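Local coordinates for mandelate racemase/muconate lactonizing enzyme-like protein (Roseovarius sp. TM1035, PDB 3RCY) that is of undetermined substrate but probably catalyses magnesium-dependent proton abstraction beside a carboxylate, as its relatives in the enolase superfamily do, at residues W19-W24 with I338-H343; T216-I220 with Q248-V253; G223-E227 with A252-P256; P283-R287 with E318-N322. One frame throughout, in Å; residues are numbered along the deposited sequence.

Contact 1. Residues W19-W24 with I338-H343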
loop_
_atom_site.group_PDB
_atom_site.type_symbol
_atom_site.label_atom_id
_atom_site.label_comp_id
_atom_site.label_asym_id
_atom_site.label_seq_id
_atom_site.Cartn_x
_atom_site.Cartn_y
_atom_site.Cartn_z
ATOM N N TRP A 19 13.507 6.705 44.236
ATOM C CA TRP A 19 12.871 5.962 43.137
ATOM C C TRP A 19 11.480 6.513 42.852
ATOM O O TRP A 19 10.665 6.665 43.766
ATOM C CB TRP A 19 12.781 4.462 43.430
ATOM C CG TRP A 19 14.064 3.807 43.863
ATOM C CD1 TRP A 19 14.191 2.795 44.771
ATOM C CD2 TRP A 19 15.395 4.106 43.405
ATOM N NE1 TRP A 19 15.512 2.445 44.911
ATOM C CE2 TRP A 19 16.275 3.230 44.086
ATOM C CE3 TRP A 19 15.929 5.022 42.481
ATOM C CZ2 TRP A 19 17.665 3.249 43.885
ATOM C CZ3 TRP A 19 17.314 5.045 42.279
ATOM C CH2 TRP A 19 18.165 4.157 42.978
ATOM N N GLY A 20 11.221 6.807 41.582
ATOM C CA GLY A 20 10.002 7.487 41.183
ATOM C C GLY A 20 10.220 8.939 40.778
ATOM O O GLY A 20 9.259 9.624 40.428
ATOM N N GLY A 21 11.468 9.410 40.827
ATOM C CA GLY A 21 11.820 10.745 40.315
ATOM C C GLY A 21 12.028 11.813 41.381
ATOM O O GLY A 21 11.895 11.544 42.576
ATOM N N ARG A 22 12.343 13.033 40.944
ATOM C CA ARG A 22 12.708 14.123 41.863
ATOM C C ARG A 22 11.535 14.672 42.682
ATOM O O ARG A 22 11.721 15.086 43.827
ATOM C CB ARG A 22 13.398 15.269 41.113
ATOM C CG ARG A 22 14.848 14.991 40.739
ATOM C CD ARG A 22 15.525 16.258 40.211
ATOM N NE ARG A 22 16.937 16.040 39.893
ATOM C CZ ARG A 22 17.386 15.515 38.754
ATOM N NH1 ARG A 22 16.542 15.137 37.795
ATOM N NH2 ARG A 22 18.692 15.360 38.575
ATOM N N TYR A 23 10.341 14.689 42.093
ATOM C CA TYR A 23 9.148 15.195 42.779
ATOM C C TYR A 23 7.890 14.636 42.132
ATOM O O TYR A 23 7.900 14.256 40.951
ATOM C CB TYR A 23 9.102 16.742 42.777
ATOM C CG TYR A 23 9.194 17.318 41.382
ATOM C CD1 TYR A 23 8.068 17.372 40.556
ATOM C CD2 TYR A 23 10.419 17.776 40.870
ATOM C CE1 TYR A 23 8.148 17.857 39.269
ATOM C CE2 TYR A 23 10.505 18.279 39.574
ATOM C CZ TYR A 23 9.365 18.311 38.777
ATOM O OH TYR A 23 9.424 18.793 37.482
ATOM N N TRP A 24 6.812 14.600 42.912
ATOM C CA TRP A 24 5.498 14.193 42.423
ATOM C C TRP A 24 4.528 15.351 42.595
ATOM O O TRP A 24 4.573 16.061 43.598
ATOM C CB TRP A 24 4.984 12.967 43.186
ATOM C CG TRP A 24 5.901 11.778 43.125
ATOM C CD1 TRP A 24 6.743 11.437 42.101
ATOM C CD2 TRP A 24 6.056 10.765 44.123
ATOM N NE1 TRP A 24 7.418 10.278 42.407
ATOM C CE2 TRP A 24 7.015 9.844 43.641
ATOM C CE3 TRP A 24 5.475 10.544 45.377
ATOM C CZ2 TRP A 24 7.410 8.720 44.372
ATOM C CZ3 TRP A 24 5.863 9.418 46.103
ATOM C CH2 TRP A 24 6.826 8.526 45.600
ATOM N N ILE A 338 6.439 0.439 42.026
ATOM C CA ILE A 338 7.644 0.879 42.722
ATOM C C ILE A 338 7.426 0.682 44.218
ATOM O O ILE A 338 6.511 1.275 44.814
ATOM C CB ILE A 338 7.995 2.368 42.427
ATOM C CG1 ILE A 338 8.047 2.635 40.913
ATOM C CG2 ILE A 338 9.335 2.743 43.102
ATOM C CD1 ILE A 338 8.248 4.112 40.531
ATOM N N GLU A 339 8.253 -0.167 44.817
ATOM C CA GLU A 339 8.131 -0.469 46.235
ATOM C C GLU A 339 9.159 0.319 47.042
ATOM O O GLU A 339 10.340 -0.021 47.037
ATOM C CB GLU A 339 8.307 -1.971 46.466
ATOM C CG GLU A 339 7.737 -2.488 47.774
ATOM C CD GLU A 339 8.250 -3.881 48.137
ATOM O OE1 GLU A 339 8.855 -4.550 47.262
ATOM O OE2 GLU A 339 8.054 -4.304 49.303
ATOM N N THR A 340 8.708 1.374 47.718
ATOM C CA THR A 340 9.567 2.136 48.635
ATOM C C THR A 340 8.774 2.476 49.885
ATOM O O THR A 340 7.539 2.524 49.831
ATOM C CB THR A 340 10.135 3.460 48.016
ATOM O OG1 THR A 340 9.098 4.445 47.927
ATOM C CG2 THR A 340 10.764 3.227 46.641
ATOM N N PRO A 341 9.469 2.712 51.020
ATOM C CA PRO A 341 8.751 3.126 52.224
ATOM C C PRO A 341 7.890 4.375 51.993
ATOM O O PRO A 341 6.772 4.447 52.499
ATOM C CB PRO A 341 9.881 3.405 53.233
ATOM C CG PRO A 341 11.008 2.541 52.767
ATOM C CD PRO A 341 10.917 2.569 51.267
ATOM N N PHE A 342 8.398 5.336 51.223
ATOM C CA PHE A 342 7.683 6.601 51.000
ATOM C C PHE A 342 6.423 6.413 50.147
ATOM O O PHE A 342 5.366 6.953 50.489
ATOM C CB PHE A 342 8.610 7.665 50.390
ATOM C CG PHE A 342 8.002 9.047 50.332
ATOM C CD1 PHE A 342 7.819 9.794 51.493
ATOM C CD2 PHE A 342 7.619 9.600 49.114
ATOM C CE1 PHE A 342 7.255 11.076 51.445
ATOM C CE2 PHE A 342 7.055 10.877 49.050
ATOM C CZ PHE A 342 6.875 11.618 50.216
ATOM N N HIS A 343 6.533 5.650 49.051
ATOM C CA HIS A 343 5.350 5.258 48.263
ATOM C C HIS A 343 4.265 4.671 49.163
ATOM O O HIS A 343 3.103 5.088 49.104
ATOM C CB HIS A 343 5.700 4.198 47.206
ATOM C CG HIS A 343 6.195 4.754 45.906
ATOM N ND1 HIS A 343 7.535 4.938 45.638
ATOM C CD2 HIS A 343 5.533 5.112 44.778
ATOM C CE1 HIS A 343 7.677 5.403 44.409
ATOM N NE2 HIS A 343 6.479 5.520 43.866
HETATM O O HOH W 1 10.222 6.919 46.602
#

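Contact 2. Residues T216-I220 with Q248-V253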
loop_
_atom_site.group_PDB
_atom_site.type_symbol
_atom_site.label_atom_id
_atom_site.label_comp_id
_atom_site.label_asym_id
_atom_site.label_seq_id
_atom_site.Cartn_x
_atom_site.Cartn_y
_atom_site.Cartn_z
ATOM N N THR A 216 16.501 4.444 14.369
ATOM C CA THR A 216 15.849 3.225 13.904
ATOM C C THR A 216 16.894 2.140 13.651
ATOM O O THR A 216 16.757 1.001 14.112
ATOM C CB THR A 216 15.066 3.513 12.614
ATOM O OG1 THR A 216 14.266 4.685 12.812
ATOM C CG2 THR A 216 14.161 2.336 12.242
ATOM N N ALA A 217 17.946 2.520 12.930
ATOM C CA ALA A 217 19.070 1.637 12.625
ATOM C C ALA A 217 19.689 1.051 13.897
ATOM O O ALA A 217 19.923 -0.162 13.990
ATOM C CB ALA A 217 20.120 2.404 11.838
ATOM N N GLY A 218 19.946 1.924 14.868
ATOM C CA GLY A 218 20.530 1.537 16.147
ATOM C C GLY A 218 19.647 0.612 16.954
ATOM O O GLY A 218 20.134 -0.368 17.526
ATOM N N ALA A 219 18.350 0.916 16.983
ATOM C CA ALA A 219 17.367 0.110 17.710
ATOM C C ALA A 219 17.251 -1.297 17.143
ATOM O O ALA A 219 17.051 -2.259 17.887
ATOM C CB ALA A 219 16.002 0.786 17.700
ATOM N N ILE A 220 17.371 -1.406 15.821
ATOM C CA ILE A 220 17.347 -2.704 15.142
ATOM C C ILE A 220 18.613 -3.524 15.437
ATOM O O ILE A 220 18.518 -4.716 15.730
ATOM C CB ILE A 220 17.083 -2.550 13.621
ATOM C CG1 ILE A 220 15.655 -2.009 13.399
ATOM C CG2 ILE A 220 17.273 -3.894 12.876
ATOM C CD1 ILE A 220 15.415 -1.394 12.018
ATOM N N GLN A 248 8.982 0.674 11.915
ATOM C CA GLN A 248 10.124 0.063 11.237
ATOM C C GLN A 248 10.898 -0.865 12.169
ATOM O O GLN A 248 11.260 -1.980 11.772
ATOM C CB GLN A 248 11.062 1.117 10.663
ATOM C CG GLN A 248 10.582 1.765 9.377
ATOM C CD GLN A 248 11.535 2.844 8.910
ATOM O OE1 GLN A 248 11.563 3.953 9.454
ATOM N NE2 GLN A 248 12.336 2.522 7.900
ATOM N N VAL A 249 11.157 -0.407 13.398
ATOM C CA VAL A 249 11.799 -1.255 14.406
ATOM C C VAL A 249 10.923 -2.491 14.682
ATOM O O VAL A 249 11.415 -3.626 14.671
ATOM C CB VAL A 249 12.090 -0.488 15.720
ATOM C CG1 VAL A 249 12.738 -1.411 16.745
ATOM C CG2 VAL A 249 12.984 0.715 15.455
ATOM N N ALA A 250 9.627 -2.264 14.896
ATOM C CA ALA A 250 8.698 -3.345 15.208
ATOM C C ALA A 250 8.700 -4.451 14.145
ATOM O O ALA A 250 8.667 -5.631 14.486
ATOM C CB ALA A 250 7.287 -2.800 15.428
ATOM N N ARG A 251 8.758 -4.064 12.870
ATOM C CA ARG A 251 8.772 -5.039 11.765
ATOM C C ARG A 251 10.107 -5.779 11.630
ATOM O O ARG A 251 10.146 -6.896 11.117
ATOM C CB ARG A 251 8.448 -4.350 10.431
ATOM C CG ARG A 251 6.998 -3.881 10.289
ATOM C CD ARG A 251 6.693 -3.439 8.857
ATOM N NE ARG A 251 7.448 -2.251 8.450
ATOM C CZ ARG A 251 7.030 -0.996 8.631
ATOM N NH1 ARG A 251 5.865 -0.756 9.233
ATOM N NH2 ARG A 251 7.778 0.018 8.220
ATOM N N ALA A 252 11.189 -5.147 12.083
ATOM C CA ALA A 252 12.545 -5.663 11.881
ATOM C C ALA A 252 13.150 -6.400 13.083
ATOM O O ALA A 252 14.216 -6.998 12.960
ATOM C CB ALA A 252 13.482 -4.532 11.429
ATOM N N VAL A 253 12.486 -6.356 14.233
ATOM C CA VAL A 253 12.953 -7.111 15.405
ATOM C C VAL A 253 11.880 -8.125 15.837
ATOM O O VAL A 253 10.689 -7.877 15.665
ATOM C CB VAL A 253 13.381 -6.179 16.584
ATOM C CG1 VAL A 253 14.469 -5.180 16.135
ATOM C CG2 VAL A 253 12.179 -5.443 17.167
HETATM O O HOH W 2 13.584 5.375 10.326
#

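Contact 3. Residues G223-E227 with A252-P256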
loop_
_atom_site.group_PDB
_atom_site.type_symbol
_atom_site.label_atom_id
_atom_site.label_comp_id
_atom_site.label_asym_id
_atom_site.label_seq_id
_atom_site.Cartn_x
_atom_site.Cartn_y
_atom_site.Cartn_z
ATOM N N GLY A 223 18.260 -4.531 19.138
ATOM C CA GLY A 223 17.148 -5.473 19.207
ATOM C C GLY A 223 17.527 -6.877 18.774
ATOM O O GLY A 223 17.265 -7.837 19.495
ATOM N N GLN A 224 18.149 -7.004 17.598
ATOM C CA GLN A 224 18.487 -8.321 17.072
ATOM C C GLN A 224 19.461 -9.094 17.980
ATOM O O GLN A 224 19.379 -10.317 18.082
ATOM C CB GLN A 224 18.986 -8.234 15.617
ATOM C CG GLN A 224 20.391 -7.673 15.429
ATOM C CD GLN A 224 20.730 -7.463 13.958
ATOM O OE1 GLN A 224 21.466 -8.250 13.359
ATOM N NE2 GLN A 224 20.174 -6.407 13.368
ATOM N N ALA A 225 20.343 -8.360 18.664
ATOM C CA ALA A 225 21.335 -8.948 19.568
ATOM C C ALA A 225 20.724 -9.591 20.817
ATOM O O ALA A 225 21.254 -10.570 21.332
ATOM C CB ALA A 225 22.374 -7.902 19.966
ATOM N N ILE A 226 19.607 -9.046 21.292
ATOM C CA ILE A 226 18.991 -9.528 22.530
ATOM C C ILE A 226 17.833 -10.510 22.280
ATOM O O ILE A 226 17.306 -11.100 23.221
ATOM C CB ILE A 226 18.547 -8.351 23.458
ATOM C CG1 ILE A 226 17.489 -7.473 22.776
ATOM C CG2 ILE A 226 19.766 -7.513 23.889
ATOM C CD1 ILE A 226 16.687 -6.574 23.733
ATOM N N GLU A 227 17.454 -10.686 21.012
ATOM C CA GLU A 227 16.440 -11.690 20.618
ATOM C C GLU A 227 16.588 -13.092 21.245
ATOM O O GLU A 227 15.586 -13.667 21.663
ATOM C CB GLU A 227 16.341 -11.813 19.092
ATOM C CG GLU A 227 15.490 -10.720 18.466
ATOM C CD GLU A 227 15.597 -10.657 16.955
ATOM O OE1 GLU A 227 16.102 -11.610 16.318
ATOM O OE2 GLU A 227 15.139 -9.641 16.402
ATOM N N ALA A 252 11.189 -5.147 12.083
ATOM C CA ALA A 252 12.545 -5.663 11.881
ATOM C C ALA A 252 13.150 -6.400 13.083
ATOM O O ALA A 252 14.216 -6.998 12.960
ATOM C CB ALA A 252 13.482 -4.532 11.429
ATOM N N VAL A 253 12.486 -6.356 14.233
ATOM C CA VAL A 253 12.953 -7.111 15.405
ATOM C C VAL A 253 11.880 -8.125 15.837
ATOM O O VAL A 253 10.689 -7.877 15.665
ATOM C CB VAL A 253 13.381 -6.179 16.584
ATOM C CG1 VAL A 253 14.469 -5.180 16.135
ATOM C CG2 VAL A 253 12.179 -5.443 17.167
ATOM N N ARG A 254 12.302 -9.264 16.381
ATOM C CA ARG A 254 11.360 -10.355 16.696
ATOM C C ARG A 254 10.743 -10.231 18.102
ATOM O O ARG A 254 10.007 -11.121 18.560
ATOM C CB ARG A 254 12.025 -11.727 16.496
ATOM C CG ARG A 254 12.744 -11.895 15.148
ATOM C CD ARG A 254 12.889 -13.368 14.775
ATOM N NE ARG A 254 11.607 -13.899 14.310
ATOM C CZ ARG A 254 11.368 -15.169 14.000
ATOM N NH1 ARG A 254 12.329 -16.081 14.104
ATOM N NH2 ARG A 254 10.157 -15.525 13.578
ATOM N N ILE A 255 11.017 -9.105 18.755
ATOM C CA ILE A 255 10.540 -8.792 20.100
ATOM C C ILE A 255 9.370 -7.800 20.011
ATOM O O ILE A 255 9.431 -6.855 19.229
ATOM C CB ILE A 255 11.666 -8.104 20.925
ATOM C CG1 ILE A 255 13.001 -8.841 20.766
ATOM C CG2 ILE A 255 11.282 -7.960 22.409
ATOM C CD1 ILE A 255 14.229 -7.972 21.138
ATOM N N PRO A 256 8.297 -8.022 20.799
ATOM C CA PRO A 256 7.196 -7.055 20.844
ATOM C C PRO A 256 7.662 -5.689 21.318
ATOM O O PRO A 256 8.439 -5.583 22.280
ATOM C CB PRO A 256 6.224 -7.668 21.861
ATOM C CG PRO A 256 6.499 -9.140 21.781
ATOM C CD PRO A 256 7.993 -9.226 21.593
#

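Contact 4. Residues P283-R287 with E318-N322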
loop_
_atom_site.group_PDB
_atom_site.type_symbol
_atom_site.label_atom_id
_atom_site.label_comp_id
_atom_site.label_asym_id
_atom_site.label_seq_id
_atom_site.Cartn_x
_atom_site.Cartn_y
_atom_site.Cartn_z
ATOM N N PRO A 283 0.650 4.021 28.651
ATOM C CA PRO A 283 0.409 5.422 28.968
ATOM C C PRO A 283 0.690 5.690 30.437
ATOM O O PRO A 283 0.528 4.799 31.287
ATOM C CB PRO A 283 -1.080 5.593 28.705
ATOM C CG PRO A 283 -1.669 4.223 29.040
ATOM C CD PRO A 283 -0.604 3.245 28.552
ATOM N N ALA A 284 1.163 6.897 30.718
ATOM C CA ALA A 284 1.144 7.401 32.078
ATOM C C ALA A 284 -0.185 8.132 32.230
ATOM O O ALA A 284 -0.393 9.178 31.607
ATOM C CB ALA A 284 2.322 8.354 32.308
ATOM N N LEU A 285 -1.083 7.584 33.049
ATOM C CA LEU A 285 -2.435 8.153 33.209
ATOM C C LEU A 285 -2.434 9.616 33.655
ATOM O O LEU A 285 -3.331 10.382 33.289
ATOM C CB LEU A 285 -3.284 7.303 34.160
ATOM C CG LEU A 285 -4.074 6.160 33.491
ATOM C CD1 LEU A 285 -3.153 5.120 32.853
ATOM C CD2 LEU A 285 -4.995 5.480 34.494
ATOM N N GLY A 286 -1.422 9.995 34.436
ATOM C CA GLY A 286 -1.238 11.392 34.867
ATOM C C GLY A 286 -0.754 12.314 33.758
ATOM O O GLY A 286 -0.682 13.530 33.941
ATOM N N ARG A 287 -0.412 11.732 32.615
ATOM C CA ARG A 287 -0.001 12.497 31.444
ATOM C C ARG A 287 -0.998 12.389 30.299
ATOM O O ARG A 287 -1.283 13.375 29.616
ATOM C CB ARG A 287 1.375 12.014 30.949
ATOM C CG ARG A 287 1.682 12.416 29.498
ATOM C CD ARG A 287 3.121 12.130 29.137
ATOM N NE ARG A 287 4.021 13.187 29.602
ATOM C CZ ARG A 287 5.298 12.995 29.917
ATOM N NH1 ARG A 287 5.827 11.778 29.854
ATOM N NH2 ARG A 287 6.044 14.019 30.303
ATOM N N GLU A 318 -0.932 8.202 41.290
ATOM C CA GLU A 318 -1.043 7.788 39.895
ATOM C C GLU A 318 -1.117 6.263 39.797
ATOM O O GLU A 318 -1.852 5.725 38.978
ATOM C CB GLU A 318 0.109 8.316 39.039
ATOM C CG GLU A 318 -0.197 8.175 37.553
ATOM C CD GLU A 318 1.026 8.258 36.666
ATOM O OE1 GLU A 318 2.055 7.609 36.979
ATOM O OE2 GLU A 318 0.946 8.953 35.635
ATOM N N TRP A 319 -0.371 5.572 40.657
ATOM C CA TRP A 319 -0.394 4.113 40.672
ATOM C C TRP A 319 -1.774 3.562 41.033
ATOM O O TRP A 319 -2.196 2.558 40.474
ATOM C CB TRP A 319 0.663 3.570 41.629
ATOM C CG TRP A 319 0.810 2.086 41.584
ATOM C CD1 TRP A 319 1.153 1.317 40.499
ATOM C CD2 TRP A 319 0.629 1.181 42.673
ATOM N NE1 TRP A 319 1.193 -0.010 40.853
ATOM C CE2 TRP A 319 0.881 -0.123 42.182
ATOM C CE3 TRP A 319 0.277 1.343 44.021
ATOM C CZ2 TRP A 319 0.795 -1.257 42.993
ATOM C CZ3 TRP A 319 0.186 0.208 44.827
ATOM C CH2 TRP A 319 0.448 -1.070 44.309
ATOM N N ALA A 320 -2.466 4.209 41.971
ATOM C CA ALA A 320 -3.834 3.804 42.318
ATOM C C ALA A 320 -4.773 3.929 41.115
ATOM O O ALA A 320 -5.602 3.045 40.878
ATOM C CB ALA A 320 -4.367 4.602 43.505
ATOM N N ALA A 321 -4.629 5.013 40.356
ATOM C CA ALA A 321 -5.376 5.179 39.108
ATOM C C ALA A 321 -5.096 4.017 38.159
ATOM O O ALA A 321 -6.031 3.412 37.617
ATOM C CB ALA A 321 -5.072 6.536 38.441
ATOM N N ASN A 322 -3.816 3.682 37.997
ATOM C CA ASN A 322 -3.396 2.538 37.173
ATOM C C ASN A 322 -4.090 1.229 37.563
ATOM O O ASN A 322 -4.475 0.434 36.702
ATOM C CB ASN A 322 -1.880 2.339 37.255
ATOM C CG ASN A 322 -1.092 3.484 36.638
ATOM O OD1 ASN A 322 -1.649 4.375 36.001
ATOM N ND2 ASN A 322 0.219 3.455 36.823
HETATM O O HOH W 3 0.118 5.839 34.823
#

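Contact 1. Residues W19-W24 with I338-H343
The imidazole of His343 lies against the indole of Trp24, and every ring atom has a neighbour. From CB, a chi1 of -86° turns CG roughly anti to the carbonyl carbon and carries the ring toward residues 19-24. CG and CD2 belong to the face that Trp24 CH2 covers, 3.4 Å above the imidazole plane and over its centre; Ile338 O approaches the opposite face near the rim. ND1 is 2.8 Å from Thr340 OG1, which lies in the ring plane. CE1 is approached on two sides, by Trp24 CZ2 at 3.3 Å and, at the ring edge, by Trp19 O at 3.3 Å. NE2 is hydrogen-bonded to Ala314 O. The imidazole of His343 and the six-membered ring of Trp24 are inclined by 53°, neither stacked nor edge-to-face.

The segments come from different domains: 19-24 is a loop of the N-terminal domain, whose counterpart in enolase-superfamily enzymes closes over the barrel mouth, and 338-343 follows the last barrel strand. Thr340 is the N-cap of the helix beginning at 341, accepting from His343 N at 3.0 Å, and a water links its OG1 to Trp19 O. Phe342 extends the aromatic cluster, its CD2 lying 3.5 Å from Trp24 CZ3. Trp24 NE1 donates at 2.8 Å to Gly20 O, from above the carbonyl plane. A leucine in place of Trp24 would probably leave Gly20 O without this donor and open a gap against the face of His343 and beside Phe342. Trp19 CB rests on Ile338 CG2 (3.9 Å), while its ring stacks with Tyr133.

Contact 2. Residues T216-I220 with Q248-V253
Ile220 is the main bump of this interface, filling a hollow lined by Val249 and Ala252. Its CD1 reaches Ala252 CB at 3.7 Å and its CG1 passes over the backbone of Val249, while Val253 CG1 closes against the backbone at Ile220 CA, 3.9 Å away. In the reverse direction, Val249 CG2 enters the shallow groove between two residues one turn apart, 3.8 Å from Thr216 CG2 and 3.8 Å from Ala219 CB. The small side chain of Ala219 leaves room for that methyl. The segment axes approach to 9.4 Å and cross at -27°, running in the same general direction, as expected of successive outer helices in the (beta/alpha) barrel of this superfamily; strand 233-235 joins the two in sequence and supplies Tyr234, which packs on Val249 and Val253. At the N-terminal end of this interface, Thr216 has CG2 anti to the backbone N (chi1 -49° for OG1), which lays that methyl 3.7 Å from Gln248 CB. The hydroxyl turns to a water that donates to Gln248 OE1 at 2.6 Å. Asn305 of the second subunit packs on Thr216, and Pro256 of the same subunit packs on Ala217.

Contact 3. Residues G223-E227 with A252-P256
Near the C-terminal part of helix 216-226, in the barrel's outer layer, the chain meets the loop that leads from helix 243-252 into strand 257-259, and Glu227 joins the two. Arg254 N donates to Glu227 OE2 at 2.9 Å with an N-H...O angle of 163°, a nearly straight bond that arrives 56° out of the carboxylate plane. The Glu227 chain, extended beyond CG (chi2 169°), reaches across to the loop and lays the carboxylate over the aliphatic part of Arg254, with Glu227 OE2 3.5 Å from Arg254 CG. Nearer the backbone, Glu227 CG touches Ile255 CG1 at 3.9 Å. Ile255 CD1 is wedged into the helix end, 3.5 Å from Gly223 O and 3.7 Å from Ile226 CG1. Gly223 lets the chains approach closely: its CA is 4.1 Å from Val253 CG1, and a beta carbon there would clash with that methyl.

Between chains, the same Glu227 OE2 forms a salt bridge with Arg254 NH2 of the second subunit, while the guanidinium of this chain's Arg254 reaches Glu227 of a third subunit. An alanine in place of Glu227 would probably strip Arg254 N of its acceptor and leave the arginine of the second subunit without its charge mate. One carboxylate oxygen thus both fixes the loop to its own helix and takes part in subunit pairing, which suggests that the loop's position and the subunit interface are coupled through this one atom.

Contact 4. Residues P283-R287 with E318-N322
Glu318 reaches across to the turn at Gly286, and here the contact is tight. Its CG lies anti to the backbone N (chi1 -166°) and the chain is extended beyond, bringing OE2 to within 2.9 Å of Gly286 N. The bond is somewhat bent, with an N-H...O angle of 147°, and uses the anti lone pair of OE2. Ala284 CB adds a contact of 3.6 Å to the same oxygen, and a beta carbon on Gly286 would run into it.

Packing is looser beside Leu285, where CD2 stays 4.1 Å from Ala321 CB and a water sits between the segments. The water accepts from Leu285 N at 2.8 Å and donates to Asn322 OD1 at 2.6 Å, so these buried polar atoms are joined through one ordered water; Asn322 ND2 is held by His311 O. The side chains of Leu285 and Asn322 run antiparallel alongside each other.

Within the barrel domain the contact ties the start of helix 285-288, after strand 280-281, to helix 316-327, after strand 307-308. Helix 290-302 packs on Leu285 and Ala321 through Ile291, and Glu40 and Tyr42 of the N-terminal domain bond to the backbone of Glu318 and Gly286.

Overall arrangement
From the N terminus, the chain first passes through 19-24, and contact 1 closes only when 338-343 returns more than 300 residues later, joining the N-terminal domain to the end of the barrel. The other three contacts nest inside that loop. Contacts 2 and 3 join helix 216-226 to helix 243-252 and to the loop after it, sharing Ala252 and Val253; their centres are about 8 Å apart and both touch the second subunit. Contact 4 follows them in series, joining helix 285-288 to helix 316-327. Its centre is about 14 Å from that of contact 1, whereas the centres of contacts 1 and 2 lie on opposite sides of the chain's centre, about 33 Å apart.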